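Local coordinates for protein probable TonB-dependent siderophore receptor PirA (Acinetobacter baumannii, PDB 5FR8) that probably takes part in the first step of iron uptake by binding iron-chelating siderophores at the outer membrane and may bind ferric enterobactin, at residues A[593-599]-A[624-630]; A[638-644]-A[678-684]. All blocks are in the same frame, centred on the assembly; numbering follows the deposited sequence.

Contact 1: residues A[593-599]-A[624-630]; sequences DIRWTNN and NSIFDYD. With C8E ((hydroxyethyloxy)tri(ethyloxy)octane), chain C.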
loop_
_atom_site.group_PDB
_atom_site.type_symbol
_atom_site.label_atom_id
_atom_site.label_comp_id
_atom_site.label_asym_id
_atom_site.label_seq_id
_atom_site.Cartn_x
_atom_site.Cartn_y
_atom_site.Cartn_z
ATOM N N ASP A 593 3.173 -13.161 32.689
ATOM C CA ASP A 593 3.962 -14.088 31.854
ATOM C C ASP A 593 3.159 -14.623 30.682
ATOM O O ASP A 593 3.711 -14.835 29.616
ATOM C CB ASP A 593 4.481 -15.289 32.665
ATOM C CG ASP A 593 5.577 -14.921 33.684
ATOM O OD1 ASP A 593 6.179 -13.828 33.608
ATOM O OD2 ASP A 593 5.849 -15.764 34.563
ATOM N N ILE A 594 1.863 -14.844 30.892
ATOM C CA ILE A 594 0.944 -15.286 29.833
ATOM C C ILE A 594 0.142 -14.101 29.272
ATOM O O ILE A 594 -0.448 -13.341 30.043
ATOM C CB ILE A 594 -0.128 -16.286 30.365
ATOM C CG1 ILE A 594 0.488 -17.579 30.950
ATOM C CG2 ILE A 594 -1.123 -16.597 29.258
ATOM C CD1 ILE A 594 0.921 -18.601 29.921
ATOM N N ARG A 595 0.062 -13.978 27.946
ATOM C CA ARG A 595 -0.678 -12.872 27.322
ATOM C C ARG A 595 -1.345 -13.232 26.001
ATOM O O ARG A 595 -0.863 -14.093 25.256
ATOM C CB ARG A 595 0.242 -11.712 27.043
ATOM C CG ARG A 595 0.894 -11.119 28.270
ATOM C CD ARG A 595 1.937 -10.089 27.859
ATOM N NE ARG A 595 2.874 -10.596 26.851
ATOM C CZ ARG A 595 3.841 -11.488 27.085
ATOM N NH1 ARG A 595 4.007 -12.020 28.297
ATOM N NH2 ARG A 595 4.658 -11.847 26.098
ATOM N N TRP A 596 -2.446 -12.530 25.723
ATOM C CA TRP A 596 -3.276 -12.763 24.543
ATOM C C TRP A 596 -3.662 -11.435 23.874
ATOM O O TRP A 596 -4.249 -10.552 24.500
ATOM C CB TRP A 596 -4.569 -13.527 24.924
ATOM C CG TRP A 596 -4.426 -15.053 25.110
ATOM C CD1 TRP A 596 -4.256 -15.998 24.123
ATOM C CD2 TRP A 596 -4.475 -15.782 26.357
ATOM N NE1 TRP A 596 -4.184 -17.260 24.684
ATOM C CE2 TRP A 596 -4.314 -17.156 26.048
ATOM C CE3 TRP A 596 -4.641 -15.407 27.699
ATOM C CZ2 TRP A 596 -4.306 -18.152 27.038
ATOM C CZ3 TRP A 596 -4.634 -16.408 28.690
ATOM C CH2 TRP A 596 -4.468 -17.758 28.345
ATOM N N THR A 597 -3.364 -11.310 22.588
ATOM C CA THR A 597 -3.841 -10.166 21.818
ATOM C C THR A 597 -4.717 -10.697 20.683
ATOM O O THR A 597 -4.237 -11.425 19.815
ATOM C CB THR A 597 -2.674 -9.321 21.241
ATOM O OG1 THR A 597 -1.755 -8.973 22.280
ATOM C CG2 THR A 597 -3.182 -8.026 20.583
ATOM N N ASN A 598 -6.007 -10.353 20.722
ATOM C CA ASN A 598 -6.981 -10.754 19.695
ATOM C C ASN A 598 -7.738 -9.564 19.101
ATOM O O ASN A 598 -7.995 -8.551 19.764
ATOM C CB ASN A 598 -8.033 -11.718 20.261
ATOM C CG ASN A 598 -7.466 -13.080 20.633
ATOM O OD1 ASN A 598 -6.268 -13.338 20.462
ATOM N ND2 ASN A 598 -8.334 -13.963 21.154
ATOM N N ASN A 599 -8.110 -9.703 17.836
ATOM C CA ASN A 599 -9.049 -8.786 17.213
ATOM C C ASN A 599 -9.965 -9.497 16.215
ATOM O O ASN A 599 -9.740 -10.651 15.797
ATOM C CB ASN A 599 -8.303 -7.673 16.498
ATOM C CG ASN A 599 -7.559 -8.159 15.274
ATOM O OD1 ASN A 599 -8.170 -8.524 14.258
ATOM N ND2 ASN A 599 -6.228 -8.156 15.352
ATOM N N ASN A 624 -8.231 -12.463 14.424
ATOM C CA ASN A 624 -6.820 -12.719 14.696
ATOM C C ASN A 624 -6.577 -12.963 16.168
ATOM O O ASN A 624 -7.206 -12.324 17.024
ATOM C CB ASN A 624 -5.959 -11.546 14.253
ATOM C CG ASN A 624 -5.913 -11.387 12.754
ATOM O OD1 ASN A 624 -5.071 -11.981 12.061
ATOM N ND2 ASN A 624 -6.825 -10.575 12.236
ATOM N N SER A 625 -5.671 -13.897 16.456
ATOM C CA SER A 625 -5.252 -14.161 17.823
ATOM C C SER A 625 -3.767 -14.328 17.885
ATOM O O SER A 625 -3.205 -15.138 17.157
ATOM C CB SER A 625 -5.885 -15.441 18.356
ATOM O OG SER A 625 -5.262 -15.865 19.572
ATOM N N ILE A 626 -3.133 -13.569 18.763
ATOM C CA ILE A 626 -1.748 -13.829 19.110
ATOM C C ILE A 626 -1.599 -14.210 20.611
ATOM O O ILE A 626 -2.220 -13.601 21.490
ATOM C CB ILE A 626 -0.830 -12.640 18.724
ATOM C CG1 ILE A 626 -1.117 -12.159 17.288
ATOM C CG2 ILE A 626 0.623 -13.068 18.823
ATOM C CD1 ILE A 626 -2.062 -10.968 17.155
ATOM N N PHE A 627 -0.769 -15.221 20.878
ATOM C CA PHE A 627 -0.560 -15.757 22.224
ATOM C C PHE A 627 0.930 -15.769 22.572
ATOM O O PHE A 627 1.778 -16.209 21.782
ATOM C CB PHE A 627 -1.144 -17.164 22.316
ATOM C CG PHE A 627 -0.700 -17.966 23.514
ATOM C CD1 PHE A 627 -1.234 -17.733 24.764
ATOM C CD2 PHE A 627 0.200 -19.010 23.370
ATOM C CE1 PHE A 627 -0.856 -18.505 25.857
ATOM C CE2 PHE A 627 0.588 -19.779 24.447
ATOM C CZ PHE A 627 0.058 -19.528 25.698
ATOM N N ASP A 628 1.235 -15.282 23.772
ATOM C CA ASP A 628 2.591 -15.256 24.248
ATOM C C ASP A 628 2.695 -15.819 25.651
ATOM O O ASP A 628 1.867 -15.536 26.517
ATOM C CB ASP A 628 3.122 -13.830 24.209
ATOM C CG ASP A 628 3.899 -13.551 22.958
ATOM O OD1 ASP A 628 4.953 -14.202 22.729
ATOM O OD2 ASP A 628 3.449 -12.684 22.190
ATOM N N TYR A 629 3.740 -16.615 25.853
ATOM C CA TYR A 629 4.010 -17.271 27.130
ATOM C C TYR A 629 5.529 -17.284 27.337
ATOM O O TYR A 629 6.274 -17.933 26.584
ATOM C CB TYR A 629 3.402 -18.688 27.113
ATOM C CG TYR A 629 3.572 -19.524 28.361
ATOM C CD1 TYR A 629 3.921 -18.952 29.582
ATOM C CD2 TYR A 629 3.330 -20.895 28.323
ATOM C CE1 TYR A 629 4.041 -19.732 30.720
ATOM C CE2 TYR A 629 3.447 -21.685 29.453
ATOM C CZ TYR A 629 3.796 -21.101 30.650
ATOM O OH TYR A 629 3.922 -21.891 31.773
ATOM N N ASP A 630 5.985 -16.519 28.325
ATOM C CA ASP A 630 7.394 -16.529 28.715
ATOM C C ASP A 630 7.594 -17.629 29.757
ATOM O O ASP A 630 7.200 -17.478 30.923
ATOM C CB ASP A 630 7.837 -15.160 29.272
ATOM C CG ASP A 630 7.667 -13.997 28.258
ATOM O OD1 ASP A 630 8.049 -14.097 27.074
ATOM O OD2 ASP A 630 7.146 -12.955 28.670
HETATM C C1 C8E C . -13.794 -8.132 21.486
HETATM C C2 C8E C . -13.166 -8.702 20.204
HETATM C C3 C8E C . -12.077 -9.779 20.416
HETATM C C4 C8E C . -12.086 -10.912 19.368
HETATM C C5 C8E C . -11.432 -12.215 19.885
HETATM C C6 C8E C . -12.280 -12.944 20.940
HETATM C C7 C8E C . -11.819 -14.379 21.215
HETATM C C8 C8E C . -11.519 -14.667 22.706
HETATM O O9 C8E C . -10.474 -15.676 22.781
HETATM C C10 C8E C . -9.643 -15.534 23.955
HETATM C C11 C8E C . -8.598 -16.665 24.057
HETATM O O12 C8E C . -7.919 -16.896 22.810
HETATM C C13 C8E C . -7.295 -18.213 22.730
HETATM C C14 C8E C . -6.301 -18.278 21.549
HETATM O O15 C8E C . -5.895 -19.621 21.226
HETATM C C16 C8E C . -6.710 -20.301 20.229
HETATM C C17 C8E C . -7.159 -21.737 20.654
HETATM O O18 C8E C . -7.752 -22.422 19.532
HETATM C C19 C8E C . -6.761 -22.825 18.536
HETATM C C20 C8E C . -7.324 -23.200 17.140
HETATM O O21 C8E C . -6.517 -24.173 16.395
#
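Arg595 and Asp628 face each other as a hydrogen-bonded pair of antiparallel barrel strands, their backbone N and O atoms exchanging two bonds of 2.8 Å each, with Arg595 N giving to Asp628 O and Asp628 N to Arg595 O. From CB, which lies 4.2 Å from Asp628 O, the arginine chain runs out, and the bend at chi3 (-50°) carries the guanidinium past Asp628 CB, 3.8 Å from CZ, and toward Asp630. At the tip the branches part. NH1 makes a salt bridge to Asp630 OD2 at 3.3 Å, met from above the carboxylate plane, and also bonds to Gly592 O; NH2 stays beside Asp628 CB. Farther along this face, Asn624 ND2 donates to Asn599 OD1 (3.2 Å), while Asn624 OD1 and Asn599 ND2 turn to Thr642 and Arg64. On the other face, beside Ile594, Phe627 CD1 and CE1 come over one side of the Trp596 indole, the rings oblique (planes at 35°), and detergent C11 lies over the opposite side. Asn598 is the polar exception there, weakly bonded through ND2 to detergent O12 and through OD1 to Ser625 OG. Charges and paired amides toward the plug, with mostly aromatic and aliphatic groups outward, are consistent with a membrane-spanning barrel wall.

Contact 2: residues A[638-644]-A[678-684]; sequences NFVFTQY and YSTAGIN. With C8E ((hydroxyethyloxy)tri(ethyloxy)octane), chain C.
Asn638 and Asn684 open this pair of antiparallel strands in the wall of the TonB-dependent receptor β-barrel, where successive side chains turn by alternation to the plug or to the membrane. Their amides lie side by side, planes 29° apart, with Asn638 OD1 3.3 Å from Asn684 ND2; such side chains suit the polar inner face, and Asn638 ND2 is bonded to Asp628 of the preceding strand 621-630. Phe639 points to the outer face. With CG anti to the backbone N (chi1 -178°), its ring is turned toward the second strand, where Ile683 CG2 meets its edge, 3.5 Å from CD1. Val640 returns to the inside, where it packs on Leu52 and Arg64; opposite it sits Gly682, and CG1 comes against the bare backbone, 3.5 Å from Gly682 N. Phe641, outward again, has Ala681 CB at its edge, 4.0 Å from CD1, while the detergent atom C20 lies over one ring face, 3.8 Å from CE1. The small methyl lets this broad ring reach across to the second strand and on to Ser679. Thr642, a small polar residue suited to the inner face, bonds through its backbone N to Thr680 O at 3.0 Å. Gln643, outward like the two phenylalanines, has its amide NE2 satisfied by Tyr621 OH. Tyr644 ends the segment on the inner face, against Tyr678, whose hydroxyl is bonded to Tyr718 and Glu720. Tyr678 CG stands between its own N and carbonyl carbon (chi1 68°), which sets the ring beside Tyr644: Tyr644 CD2 lies over the Tyr678 face, 3.6 Å from CZ.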
loop_
_atom_site.group_PDB
_atom_site.type_symbol
_atom_site.label_atom_id
_atom_site.label_comp_id
_atom_site.label_asym_id
_atom_site.label_seq_id
_atom_site.Cartn_x
_atom_site.Cartn_y
_atom_site.Cartn_z
ATOM N N ASN A 638 5.331 -18.872 21.400
ATOM C CA ASN A 638 4.426 -17.911 20.802
ATOM C C ASN A 638 3.492 -18.563 19.788
ATOM O O ASN A 638 3.936 -19.380 18.996
ATOM C CB ASN A 638 5.267 -16.818 20.142
ATOM C CG ASN A 638 4.443 -15.874 19.300
ATOM O OD1 ASN A 638 3.994 -16.223 18.198
ATOM N ND2 ASN A 638 4.228 -14.666 19.817
ATOM N N PHE A 639 2.208 -18.203 19.818
ATOM C CA PHE A 639 1.187 -18.856 18.976
ATOM C C PHE A 639 0.332 -17.823 18.272
ATOM O O PHE A 639 -0.055 -16.825 18.886
ATOM C CB PHE A 639 0.268 -19.738 19.837
ATOM C CG PHE A 639 -0.794 -20.490 19.064
ATOM C CD1 PHE A 639 -0.467 -21.615 18.319
ATOM C CD2 PHE A 639 -2.124 -20.099 19.123
ATOM C CE1 PHE A 639 -1.439 -22.329 17.633
ATOM C CE2 PHE A 639 -3.101 -20.807 18.444
ATOM C CZ PHE A 639 -2.758 -21.924 17.694
ATOM N N VAL A 640 0.026 -18.071 16.997
ATOM C CA VAL A 640 -0.751 -17.130 16.167
ATOM C C VAL A 640 -1.824 -17.917 15.430
ATOM O O VAL A 640 -1.604 -19.065 15.013
ATOM C CB VAL A 640 0.161 -16.332 15.160
ATOM C CG1 VAL A 640 0.756 -17.268 14.117
ATOM C CG2 VAL A 640 -0.587 -15.178 14.477
ATOM N N PHE A 641 -2.992 -17.305 15.277
ATOM C CA PHE A 641 -4.122 -17.963 14.599
ATOM C C PHE A 641 -4.948 -16.888 13.934
ATOM O O PHE A 641 -5.193 -15.817 14.492
ATOM C CB PHE A 641 -4.977 -18.744 15.593
ATOM C CG PHE A 641 -6.184 -19.419 14.993
ATOM C CD1 PHE A 641 -6.068 -20.648 14.336
ATOM C CD2 PHE A 641 -7.461 -18.876 15.155
ATOM C CE1 PHE A 641 -7.187 -21.290 13.818
ATOM C CE2 PHE A 641 -8.585 -19.520 14.639
ATOM C CZ PHE A 641 -8.446 -20.727 13.970
ATOM N N THR A 642 -5.356 -17.176 12.720
ATOM C CA THR A 642 -6.093 -16.225 11.953
ATOM C C THR A 642 -7.199 -16.977 11.257
ATOM O O THR A 642 -6.994 -18.089 10.795
ATOM C CB THR A 642 -5.188 -15.547 10.925
ATOM O OG1 THR A 642 -4.276 -14.692 11.613
ATOM C CG2 THR A 642 -6.002 -14.729 9.960
ATOM N N GLN A 643 -8.356 -16.342 11.174
ATOM C CA GLN A 643 -9.534 -16.969 10.634
ATOM C C GLN A 643 -10.180 -15.977 9.671
ATOM O O GLN A 643 -10.390 -14.796 10.007
ATOM C CB GLN A 643 -10.452 -17.356 11.789
ATOM C CG GLN A 643 -11.859 -17.792 11.424
ATOM C CD GLN A 643 -12.662 -18.199 12.653
ATOM O OE1 GLN A 643 -12.196 -18.041 13.783
ATOM N NE2 GLN A 643 -13.876 -18.708 12.442
ATOM N N TYR A 644 -10.445 -16.457 8.459
ATOM C CA TYR A 644 -10.995 -15.627 7.405
ATOM C C TYR A 644 -12.354 -16.159 7.035
ATOM O O TYR A 644 -12.477 -17.323 6.677
ATOM C CB TYR A 644 -10.140 -15.712 6.132
ATOM C CG TYR A 644 -8.690 -15.353 6.257
ATOM C CD1 TYR A 644 -8.287 -14.037 6.557
ATOM C CD2 TYR A 644 -7.719 -16.311 6.044
ATOM C CE1 TYR A 644 -6.940 -13.704 6.684
ATOM C CE2 TYR A 644 -6.368 -15.996 6.149
ATOM C CZ TYR A 644 -5.990 -14.696 6.469
ATOM O OH TYR A 644 -4.676 -14.404 6.562
ATOM N N TYR A 678 -11.699 -20.078 5.991
ATOM C CA TYR A 678 -10.632 -20.967 6.419
ATOM C C TYR A 678 -9.708 -20.302 7.439
ATOM O O TYR A 678 -9.915 -19.151 7.835
ATOM C CB TYR A 678 -9.838 -21.463 5.203
ATOM C CG TYR A 678 -9.026 -20.403 4.496
ATOM C CD1 TYR A 678 -9.598 -19.574 3.518
ATOM C CD2 TYR A 678 -7.667 -20.244 4.768
ATOM C CE1 TYR A 678 -8.833 -18.610 2.848
ATOM C CE2 TYR A 678 -6.905 -19.274 4.110
ATOM C CZ TYR A 678 -7.492 -18.470 3.154
ATOM O OH TYR A 678 -6.728 -17.534 2.511
ATOM N N SER A 679 -8.707 -21.049 7.888
ATOM C CA SER A 679 -7.856 -20.604 8.979
ATOM C C SER A 679 -6.431 -21.130 8.828
ATOM O O SER A 679 -6.210 -22.163 8.208
ATOM C CB SER A 679 -8.427 -21.073 10.322
ATOM O OG SER A 679 -8.000 -22.400 10.643
ATOM N N THR A 680 -5.476 -20.403 9.395
ATOM C CA THR A 680 -4.101 -20.862 9.477
ATOM C C THR A 680 -3.566 -20.562 10.873
ATOM O O THR A 680 -4.092 -19.693 11.572
ATOM C CB THR A 680 -3.172 -20.148 8.461
ATOM O OG1 THR A 680 -3.002 -18.785 8.849
ATOM C CG2 THR A 680 -3.730 -20.228 7.044
ATOM N N ALA A 681 -2.518 -21.280 11.269
ATOM C CA ALA A 681 -1.911 -21.076 12.571
ATOM C C ALA A 681 -0.389 -21.181 12.505
ATOM O O ALA A 681 0.152 -21.706 11.523
ATOM C CB ALA A 681 -2.460 -22.093 13.533
ATOM N N GLY A 682 0.298 -20.697 13.545
ATOM C CA GLY A 682 1.748 -20.904 13.662
ATOM C C GLY A 682 2.232 -20.963 15.097
ATOM O O GLY A 682 1.595 -20.401 15.982
ATOM N N ILE A 683 3.352 -21.652 15.332
ATOM C CA ILE A 683 4.045 -21.602 16.631
ATOM C C ILE A 683 5.516 -21.249 16.492
ATOM O O ILE A 683 6.121 -21.439 15.438
ATOM C CB ILE A 683 3.999 -22.935 17.406
ATOM C CG1 ILE A 683 4.500 -24.094 16.541
ATOM C CG2 ILE A 683 2.597 -23.208 17.944
ATOM C CD1 ILE A 683 4.830 -25.335 17.350
ATOM N N ASN A 684 6.066 -20.708 17.572
ATOM C CA ASN A 684 7.494 -20.495 17.723
ATOM C C ASN A 684 7.897 -21.079 19.031
ATOM O O ASN A 684 7.103 -21.094 19.971
ATOM C CB ASN A 684 7.832 -19.014 17.863
ATOM C CG ASN A 684 7.455 -18.211 16.657
ATOM O OD1 ASN A 684 7.711 -18.608 15.537
ATOM N ND2 ASN A 684 6.864 -17.066 16.881
HETATM C C1 C8E C . -13.794 -8.132 21.486
HETATM C C2 C8E C . -13.166 -8.702 20.204
HETATM C C3 C8E C . -12.077 -9.779 20.416
HETATM C C4 C8E C . -12.086 -10.912 19.368
HETATM C C5 C8E C . -11.432 -12.215 19.885
HETATM C C6 C8E C . -12.280 -12.944 20.940
HETATM C C7 C8E C . -11.819 -14.379 21.215
HETATM C C8 C8E C . -11.519 -14.667 22.706
HETATM O O9 C8E C . -10.474 -15.676 22.781
HETATM C C10 C8E C . -9.643 -15.534 23.955
HETATM C C11 C8E C . -8.598 -16.665 24.057
HETATM O O12 C8E C . -7.919 -16.896 22.810
HETATM C C13 C8E C . -7.295 -18.213 22.730
HETATM C C14 C8E C . -6.301 -18.278 21.549
HETATM O O15 C8E C . -5.895 -19.621 21.226
HETATM C C16 C8E C . -6.710 -20.301 20.229
HETATM C C17 C8E C . -7.159 -21.737 20.654
HETATM O O18 C8E C . -7.752 -22.422 19.532
HETATM C C19 C8E C . -6.761 -22.825 18.536
HETATM C C20 C8E C . -7.324 -23.200 17.140
HETATM O O21 C8E C . -6.517 -24.173 16.395
#

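In the fold
Contacts 1 and 2 are successive strand pairings in one stretch of the β-barrel wall, their centres about 11 Å apart. Along the chain contact 1 closes before contact 2 opens, and the two are joined by strands 621-630 and 635-648, which follow each other in sequence and are neighbours in the barrel. Probable backbone hydrogen bonds across that seam, Phe627 N to Phe639 O at 2.7 Å and Ser625 N to Phe641 O at 2.8 Å, make the order 594-608, 621-630, 635-648, 674-687 continuous. One detergent molecule lies across the outside of both contacts, consistent with a membrane-facing surface. Inside, plug residues Lys51 and Arg64 meet contact 1, and Leu52, Arg63 and again Arg64 meet contact 2.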